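Local structure of aspartate aminotransferase (3MEB) at residues V72-A77 with K340-M345; K85-Y90 with G329-Q334; P97-A102 with Q273-N278. The protein probably catalyses the reversible pyridoxal-phosphate-dependent transfer of an amino group from L-aspartate to 2-oxoglutarate, giving oxaloacetate and L-glutamate. One frame throughout, in Å; residues are numbered along the deposited sequence.

Contact 1 (V72-A77 with K340-M345); sequences VKEAEA and KRLLQM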
# COMPACT_ATOMS: atom_id res chain seq x y z
N VAL A 72 -11.70 9.33 16.73
CA VAL A 72 -10.38 8.71 16.46
C VAL A 72 -9.45 8.73 17.68
O VAL A 72 -8.77 7.73 17.99
CB VAL A 72 -9.73 9.35 15.20
CG1 VAL A 72 -8.32 8.81 14.95
CG2 VAL A 72 -10.71 9.16 13.95
N LYS A 73 -9.45 9.83 18.43
CA LYS A 73 -8.68 9.86 19.65
C LYS A 73 -9.12 8.72 20.59
O LYS A 73 -8.29 8.02 21.18
CB LYS A 73 -8.79 11.24 20.34
N GLU A 74 -10.43 8.50 20.73
CA GLU A 74 -10.95 7.42 21.59
C GLU A 74 -10.55 6.04 21.09
O GLU A 74 -10.18 5.16 21.87
CB GLU A 74 -12.48 7.49 21.70
CG GLU A 74 -12.99 8.78 22.37
CD GLU A 74 -13.49 8.59 23.76
OE1 GLU A 74 -13.15 7.60 24.43
OE2 GLU A 74 -14.26 9.47 24.19
N ALA A 75 -10.67 5.84 19.77
CA ALA A 75 -10.29 4.60 19.15
C ALA A 75 -8.81 4.31 19.40
O ALA A 75 -8.42 3.18 19.69
CB ALA A 75 -10.58 4.66 17.65
N GLU A 76 -7.98 5.33 19.22
CA GLU A 76 -6.55 5.15 19.45
C GLU A 76 -6.25 4.65 20.83
O GLU A 76 -5.44 3.74 20.99
CB GLU A 76 -5.75 6.45 19.25
CG GLU A 76 -5.22 6.67 17.84
CD GLU A 76 -4.19 5.67 17.39
OE1 GLU A 76 -3.72 4.80 18.16
OE2 GLU A 76 -3.86 5.74 16.21
N ALA A 77 -6.84 5.28 21.84
CA ALA A 77 -6.63 4.83 23.20
C ALA A 77 -7.06 3.37 23.38
O ALA A 77 -6.43 2.63 24.14
CB ALA A 77 -7.37 5.72 24.17
N LYS A 340 -21.62 2.07 19.50
CA LYS A 340 -22.72 3.02 19.29
C LYS A 340 -22.32 4.45 19.68
O LYS A 340 -22.61 5.38 18.94
CB LYS A 340 -23.98 2.60 20.10
N ARG A 341 -21.66 4.62 20.84
CA ARG A 341 -21.25 5.95 21.33
C ARG A 341 -20.19 6.57 20.41
O ARG A 341 -20.26 7.75 20.06
CB ARG A 341 -20.65 5.87 22.75
CG ARG A 341 -20.34 7.24 23.38
CD ARG A 341 -19.82 7.16 24.82
NE ARG A 341 -18.45 6.61 24.85
CZ ARG A 341 -17.32 7.31 24.85
NH1 ARG A 341 -17.31 8.65 24.85
NH2 ARG A 341 -16.16 6.65 24.87
N LEU A 342 -19.19 5.79 20.03
CA LEU A 342 -18.16 6.34 19.14
C LEU A 342 -18.70 6.65 17.74
O LEU A 342 -18.26 7.62 17.13
CB LEU A 342 -16.92 5.46 19.07
CG LEU A 342 -16.19 5.18 20.37
CD1 LEU A 342 -14.93 4.37 20.05
CD2 LEU A 342 -15.87 6.48 21.08
N LEU A 343 -19.63 5.84 17.24
CA LEU A 343 -20.21 6.10 15.91
C LEU A 343 -20.96 7.40 15.96
O LEU A 343 -20.82 8.24 15.08
CB LEU A 343 -21.13 4.98 15.45
CG LEU A 343 -21.83 5.20 14.09
CD1 LEU A 343 -20.85 5.39 12.89
CD2 LEU A 343 -22.78 4.02 13.80
N GLN A 344 -21.76 7.61 17.00
CA GLN A 344 -22.46 8.90 17.12
C GLN A 344 -21.47 10.07 17.24
O GLN A 344 -21.67 11.13 16.62
CB GLN A 344 -23.44 8.89 18.30
CG GLN A 344 -24.36 10.12 18.29
CD GLN A 344 -25.10 10.29 16.95
OE1 GLN A 344 -25.04 11.35 16.32
NE2 GLN A 344 -25.77 9.22 16.50
N MET A 345 -20.43 9.88 18.04
CA MET A 345 -19.39 10.89 18.17
C MET A 345 -18.77 11.17 16.80
O MET A 345 -18.60 12.32 16.42
CB MET A 345 -18.31 10.44 19.16
CG MET A 345 -17.23 11.50 19.45
SD MET A 345 -15.97 10.91 20.59
CE MET A 345 -16.96 10.71 22.10
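E74 and L342 face each other where helical segments 72-77 and 340-345 pass roughly antiparallel, at 147°. Their CA atoms are 7.7 Å apart, and the segment axes approach to 10.4 Å. The first segment belongs to helix 70-81, the second to the start of helix 340-370. E74 carries the contact from its side. Its chain bends at chi2 (-106°), which turns the carboxylate to the guanidinium of R341. The grip is end-on: NH2 of R341 meets OE1 of E74 at 3.2 Å, and NH1 of R341 meets OE2 of E74, also at 3.2 Å. Both acceptors lie near the guanidinium plane, but both nitrogens come from above the carboxylate plane, the two planes being 70° apart. Beside this salt bridge, L342 CD2 packs on E74 CB at 3.6 Å and also sits over one guanidinium face, toward its rim. M345 crosses E74 at about a right angle, its CE 3.6 Å from OE2 of E74. L342 and M345 continue onto I78 and P70 of helix 70-81. The contact thus pairs a buried leucine with a salt bridge between a partly exposed glutamate and an exposed arginine. The twisted, rather long bonds suggest a salt bridge of moderate strength.

Contact 2 (K85-Y90 with G329-Q334); sequences KYNKEY and GAYIVQ
Y86 sets its ring edge against the face of Y331, a T-shaped pair with planes at 86° and centroids 5.0 Å apart. This is the tight part of the contact. CD1 of Y86 lies 3.5 Å from CD1 of Y331, and CB of Y86 adds a CH-pi contact over the same ring. F96 meets the Y331 ring nearly parallel, and I79 of helix 70-81 touches both tyrosines. At the ring's end, Y331 OH donates to the backbone O of N87 at 2.6 Å, tilted 24° from the carbonyl plane. The loose side is watery. Water 1 joins K85 O to Y331 OH by long bonds of 3.3 Å each. Water 3 is within bonding distance of Y331 OH (3.1 Å), N87 OD1 and E89 O, but has only two protons to share. Farther along, water 2 links Y86 OH to Q334 NE2. OD1 of N87 takes the backbone N-H of E89 at 3.0 Å, an Asx turn that shapes the loop. Beyond it, K88, E89 and Y90 reach the second subunit. Y331 OH thus gives one short bond and can receive from water 1 and, at times, water 3. Through it, helix 327-337 anchors the N87 carbonyl, which probably steadies the loop leading to Y90 at the second subunit's site.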
# COMPACT_ATOMS: atom_id res chain seq x y z
N LYS A 85 -4.76 -8.13 21.64
CA LYS A 85 -6.02 -8.05 20.89
C LYS A 85 -5.77 -7.35 19.55
O LYS A 85 -6.05 -7.89 18.48
CB LYS A 85 -7.07 -7.30 21.72
CG LYS A 85 -8.53 -7.26 21.15
CD LYS A 85 -9.52 -6.57 22.09
CE LYS A 85 -9.85 -7.36 23.37
NZ LYS A 85 -10.64 -6.55 24.39
N TYR A 86 -5.18 -6.16 19.62
CA TYR A 86 -4.87 -5.39 18.43
C TYR A 86 -3.42 -5.63 18.05
O TYR A 86 -2.57 -4.74 18.15
CB TYR A 86 -5.21 -3.90 18.66
CG TYR A 86 -6.68 -3.71 18.89
CD1 TYR A 86 -7.57 -3.70 17.81
CD2 TYR A 86 -7.22 -3.61 20.17
CE1 TYR A 86 -8.94 -3.56 17.99
CE2 TYR A 86 -8.63 -3.49 20.35
CZ TYR A 86 -9.47 -3.45 19.25
OH TYR A 86 -10.84 -3.33 19.35
N ASN A 87 -3.15 -6.86 17.61
CA ASN A 87 -1.81 -7.32 17.35
C ASN A 87 -1.34 -6.81 15.99
O ASN A 87 -2.10 -6.15 15.27
CB ASN A 87 -1.71 -8.85 17.48
CG ASN A 87 -2.38 -9.61 16.36
OD1 ASN A 87 -2.42 -9.17 15.21
ND2 ASN A 87 -2.87 -10.82 16.68
N LYS A 88 -0.07 -7.10 15.65
CA LYS A 88 0.54 -6.56 14.45
C LYS A 88 0.81 -7.65 13.42
O LYS A 88 1.70 -7.50 12.59
CB LYS A 88 1.84 -5.81 14.83
CG LYS A 88 1.51 -4.59 15.72
CD LYS A 88 2.66 -3.61 15.89
CE LYS A 88 2.30 -2.53 16.95
NZ LYS A 88 1.15 -1.74 16.49
N GLU A 89 0.06 -8.75 13.49
CA GLU A 89 0.22 -9.84 12.56
C GLU A 89 -0.39 -9.49 11.24
O GLU A 89 -1.13 -8.50 11.12
CB GLU A 89 -0.38 -11.14 13.11
CG GLU A 89 0.16 -11.55 14.50
CD GLU A 89 1.69 -11.68 14.49
OE1 GLU A 89 2.17 -12.40 13.59
OE2 GLU A 89 2.38 -11.06 15.33
N TYR A 90 -0.05 -10.26 10.22
CA TYR A 90 -0.62 -10.02 8.92
C TYR A 90 -2.16 -10.15 9.06
O TYR A 90 -2.63 -11.13 9.60
CB TYR A 90 -0.15 -11.04 7.91
CG TYR A 90 1.30 -10.97 7.48
CD1 TYR A 90 1.82 -9.82 6.87
CD2 TYR A 90 2.14 -12.07 7.64
CE1 TYR A 90 3.15 -9.77 6.42
CE2 TYR A 90 3.47 -12.04 7.19
CZ TYR A 90 3.96 -10.89 6.60
OH TYR A 90 5.26 -10.87 6.20
N GLY A 329 -5.24 1.81 10.39
CA GLY A 329 -6.46 2.54 10.04
C GLY A 329 -7.69 1.67 10.09
O GLY A 329 -8.80 2.16 10.40
N ALA A 330 -7.54 0.41 9.71
CA ALA A 330 -8.67 -0.58 9.75
C ALA A 330 -9.19 -0.77 11.17
O ALA A 330 -10.41 -0.83 11.41
CB ALA A 330 -8.23 -1.94 9.21
N TYR A 331 -8.27 -0.90 12.10
CA TYR A 331 -8.59 -0.95 13.54
C TYR A 331 -9.36 0.29 14.00
O TYR A 331 -10.44 0.21 14.64
CB TYR A 331 -7.30 -1.11 14.35
CG TYR A 331 -6.63 -2.49 14.41
CD1 TYR A 331 -7.35 -3.67 14.28
CD2 TYR A 331 -5.26 -2.60 14.70
CE1 TYR A 331 -6.72 -4.93 14.40
CE2 TYR A 331 -4.64 -3.82 14.82
CZ TYR A 331 -5.35 -4.99 14.67
OH TYR A 331 -4.68 -6.19 14.82
N ILE A 332 -8.89 1.48 13.60
CA ILE A 332 -9.59 2.70 14.03
C ILE A 332 -11.03 2.71 13.53
O ILE A 332 -11.96 2.92 14.30
CB ILE A 332 -8.81 3.98 13.63
CG1 ILE A 332 -7.44 3.98 14.37
CG2 ILE A 332 -9.61 5.29 13.93
CD1 ILE A 332 -6.48 5.07 13.85
N VAL A 333 -11.21 2.48 12.22
CA VAL A 333 -12.54 2.52 11.62
C VAL A 333 -13.51 1.51 12.23
O VAL A 333 -14.66 1.85 12.55
CB VAL A 333 -12.44 2.34 10.09
CG1 VAL A 333 -13.83 2.21 9.45
CG2 VAL A 333 -11.65 3.47 9.49
N GLN A 334 -13.06 0.27 12.40
CA GLN A 334 -13.92 -0.76 12.90
C GLN A 334 -14.29 -0.51 14.37
O GLN A 334 -15.43 -0.75 14.78
CB GLN A 334 -13.28 -2.15 12.68
CG GLN A 334 -12.25 -2.61 13.68
CD GLN A 334 -11.64 -3.92 13.24
OE1 GLN A 334 -11.49 -4.17 12.04
NE2 GLN A 334 -11.33 -4.80 14.20
O HOH W 1 -6.18 -9.05 15.39
O HOH W 2 -12.28 -4.27 17.04
O HOH W 3 -3.33 -8.04 12.69

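Contact 3 (P97-A102 with Q273-N278); sequences PLFLEA and QSFSKN. With SO4 (sulfate ion), chain E; EDO (1,2-ethanediol), chain H; SO4 (sulfate ion), chain C.
F99, in the first turn of helix 97-108, reaches F275, just past the end of strand 269-274, across 11.6 Å between their CA atoms. The link is made by two rings alone. CE1 of F99 lies 3.5 Å from CE2 of F275, and the centroids are 5.9 Å apart. The planes stand at 90°, yet the rings meet rim to rim, with neither over the other's face. F99 has CG anti to the backbone N (chi1 167°), which swings its ring off the helix toward F275. CZ of F99 comes to the edge of the F275 ring, near its plane. A103 and L106 of the same helix also touch F275, and F279 meets its ring nearly at right angles. Strand 269-274 is an inner strand of the seven-stranded mixed sheet, the large-domain sheet of fold-type I aminotransferases. The run S274-F275-S276-K277, which begins at the strand's last residue, is consistent with the family's signature around the cofactor lysine. F275 points to the helix, while its neighbours serve the pyridoxal phosphate pocket. OG of S274 accepts the backbone N-H of S276 at 3.0 Å, an ST turn. One sulfate sits beside both serines: S274 OG is 3.0 Å from its O1, whereas the 2.5 Å from S276 OG to its O3 is doubtfully short. S127, T129 and R285 of the same chain, with Y90 of the second subunit, complete this anion site, consistent with the cofactor's phosphate position. K277 NZ donates to O3 of the other sulfate at 3.1 Å, and also bonds G57 O and Y90 of the second subunit. That sulfate is held further by W155, N213 and R419. On the far side of the helix, OE2 of E101 accepts from O1 of an ethanediol at 2.8 Å.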
# COMPACT_ATOMS: atom_id res chain seq x y z
N PRO A 97 -12.82 -8.79 8.99
CA PRO A 97 -14.28 -8.80 8.75
C PRO A 97 -15.03 -7.65 9.39
O PRO A 97 -15.89 -7.08 8.74
CB PRO A 97 -14.71 -10.13 9.33
CG PRO A 97 -13.50 -11.02 9.08
CD PRO A 97 -12.33 -10.12 9.39
N LEU A 98 -14.72 -7.30 10.65
CA LEU A 98 -15.33 -6.11 11.29
C LEU A 98 -15.12 -4.80 10.52
O LEU A 98 -16.02 -4.00 10.44
CB LEU A 98 -14.84 -5.95 12.74
CG LEU A 98 -15.31 -7.00 13.75
CD1 LEU A 98 -14.61 -6.84 15.15
CD2 LEU A 98 -16.83 -6.95 13.89
N PHE A 99 -13.93 -4.59 9.95
CA PHE A 99 -13.66 -3.44 9.11
C PHE A 99 -14.52 -3.50 7.84
O PHE A 99 -15.19 -2.52 7.47
CB PHE A 99 -12.16 -3.31 8.76
CG PHE A 99 -11.91 -2.32 7.65
CD1 PHE A 99 -11.90 -0.96 7.92
CD2 PHE A 99 -11.74 -2.75 6.34
CE1 PHE A 99 -11.74 -0.05 6.91
CE2 PHE A 99 -11.54 -1.86 5.33
CZ PHE A 99 -11.54 -0.50 5.59
N LEU A 100 -14.52 -4.65 7.18
CA LEU A 100 -15.30 -4.79 5.94
C LEU A 100 -16.79 -4.53 6.24
O LEU A 100 -17.49 -3.80 5.51
CB LEU A 100 -15.09 -6.19 5.35
CG LEU A 100 -13.68 -6.47 4.85
CD1 LEU A 100 -13.53 -7.93 4.43
CD2 LEU A 100 -13.34 -5.56 3.72
N GLU A 101 -17.27 -5.09 7.34
CA GLU A 101 -18.64 -4.82 7.76
C GLU A 101 -18.83 -3.32 8.02
O GLU A 101 -19.84 -2.77 7.61
CB GLU A 101 -19.03 -5.60 9.01
CG GLU A 101 -20.49 -5.34 9.39
CD GLU A 101 -20.95 -6.04 10.65
OE1 GLU A 101 -20.18 -6.85 11.26
OE2 GLU A 101 -22.11 -5.72 11.02
N ALA A 102 -17.88 -2.69 8.71
CA ALA A 102 -17.96 -1.25 9.00
C ALA A 102 -18.05 -0.48 7.65
O ALA A 102 -18.91 0.38 7.46
CB ALA A 102 -16.69 -0.77 9.81
N GLN A 273 -13.66 3.53 -1.83
CA GLN A 273 -14.14 4.24 -0.62
C GLN A 273 -12.96 4.64 0.26
O GLN A 273 -12.25 3.77 0.77
CB GLN A 273 -15.11 3.33 0.13
CG GLN A 273 -15.60 3.89 1.50
CD GLN A 273 -16.44 2.89 2.27
OE1 GLN A 273 -16.28 1.67 2.12
NE2 GLN A 273 -17.29 3.39 3.14
N SER A 274 -12.72 5.94 0.40
CA SER A 274 -11.60 6.48 1.22
C SER A 274 -12.07 6.95 2.59
O SER A 274 -13.14 7.57 2.70
CB SER A 274 -10.94 7.66 0.48
OG SER A 274 -10.16 8.50 1.34
N PHE A 275 -11.29 6.64 3.62
CA PHE A 275 -11.48 7.19 4.97
C PHE A 275 -10.40 8.24 5.33
O PHE A 275 -10.25 8.63 6.49
CB PHE A 275 -11.53 6.05 5.98
CG PHE A 275 -12.61 5.01 5.70
CD1 PHE A 275 -13.92 5.41 5.53
CD2 PHE A 275 -12.30 3.65 5.58
CE1 PHE A 275 -14.95 4.45 5.25
CE2 PHE A 275 -13.30 2.69 5.29
CZ PHE A 275 -14.63 3.10 5.15
N SER A 276 -9.72 8.77 4.32
CA SER A 276 -8.71 9.81 4.56
C SER A 276 -9.31 11.12 5.10
O SER A 276 -8.72 11.77 6.00
CB SER A 276 -7.97 10.15 3.27
OG SER A 276 -7.08 9.11 2.91
N LYS A 277 -10.45 11.52 4.55
CA LYS A 277 -10.98 12.83 4.87
C LYS A 277 -12.06 12.76 5.94
O LYS A 277 -12.01 13.50 6.92
CB LYS A 277 -11.51 13.51 3.62
CG LYS A 277 -10.40 13.91 2.63
CD LYS A 277 -10.33 12.98 1.50
CE LYS A 277 -9.59 13.63 0.32
NZ LYS A 277 -8.19 14.08 0.61
N ASN A 278 -13.04 11.88 5.77
CA ASN A 278 -14.10 11.80 6.76
C ASN A 278 -13.62 11.31 8.15
O ASN A 278 -14.05 11.88 9.16
CB ASN A 278 -15.35 11.06 6.27
CG ASN A 278 -15.08 9.69 5.69
OD1 ASN A 278 -14.06 9.05 5.97
ND2 ASN A 278 -16.00 9.23 4.82
S SO4 E . -6.55 8.90 -0.71
O1 SO4 E . -7.93 8.46 -0.69
O2 SO4 E . -6.54 10.19 -1.38
O3 SO4 E . -6.06 9.11 0.65
O4 SO4 E . -5.74 7.99 -1.48
C1 EDO H . -21.97 -1.83 11.61
O1 EDO H . -22.66 -3.02 11.18
C2 EDO H . -22.86 -1.05 12.55
O2 EDO H . -23.93 -1.91 12.92
S SO4 C . -6.68 16.27 -2.88
O1 SO4 C . -7.43 16.42 -4.15
O2 SO4 C . -6.01 17.49 -2.48
O3 SO4 C . -7.62 15.83 -1.87
O4 SO4 C . -5.72 15.22 -3.12

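How the contacts relate
Helix 327-337 ties the three contacts together. Its I332 packs against helix 70-81 in contact 1, with CD1 3.6 Å from OE2 of E76. On contact 3 its A330 CA lies 3.7 Å from CD1 of F99, and V333 CG2 lies 4.0 Å from CD2 of F275. Contacts 1 and 3 do not touch; their centres are 14 Å apart. Along the chain, contact 3 is nested inside contact 2, and contact 2 inside contact 1. Contact 3 is nearest the cofactor, with the F275 side chain about 8 Å from a bound pyridoxal phosphate. Contact 2 serves the second subunit's site through Y90, and its K88 forms a salt bridge with E76 of the other subunit.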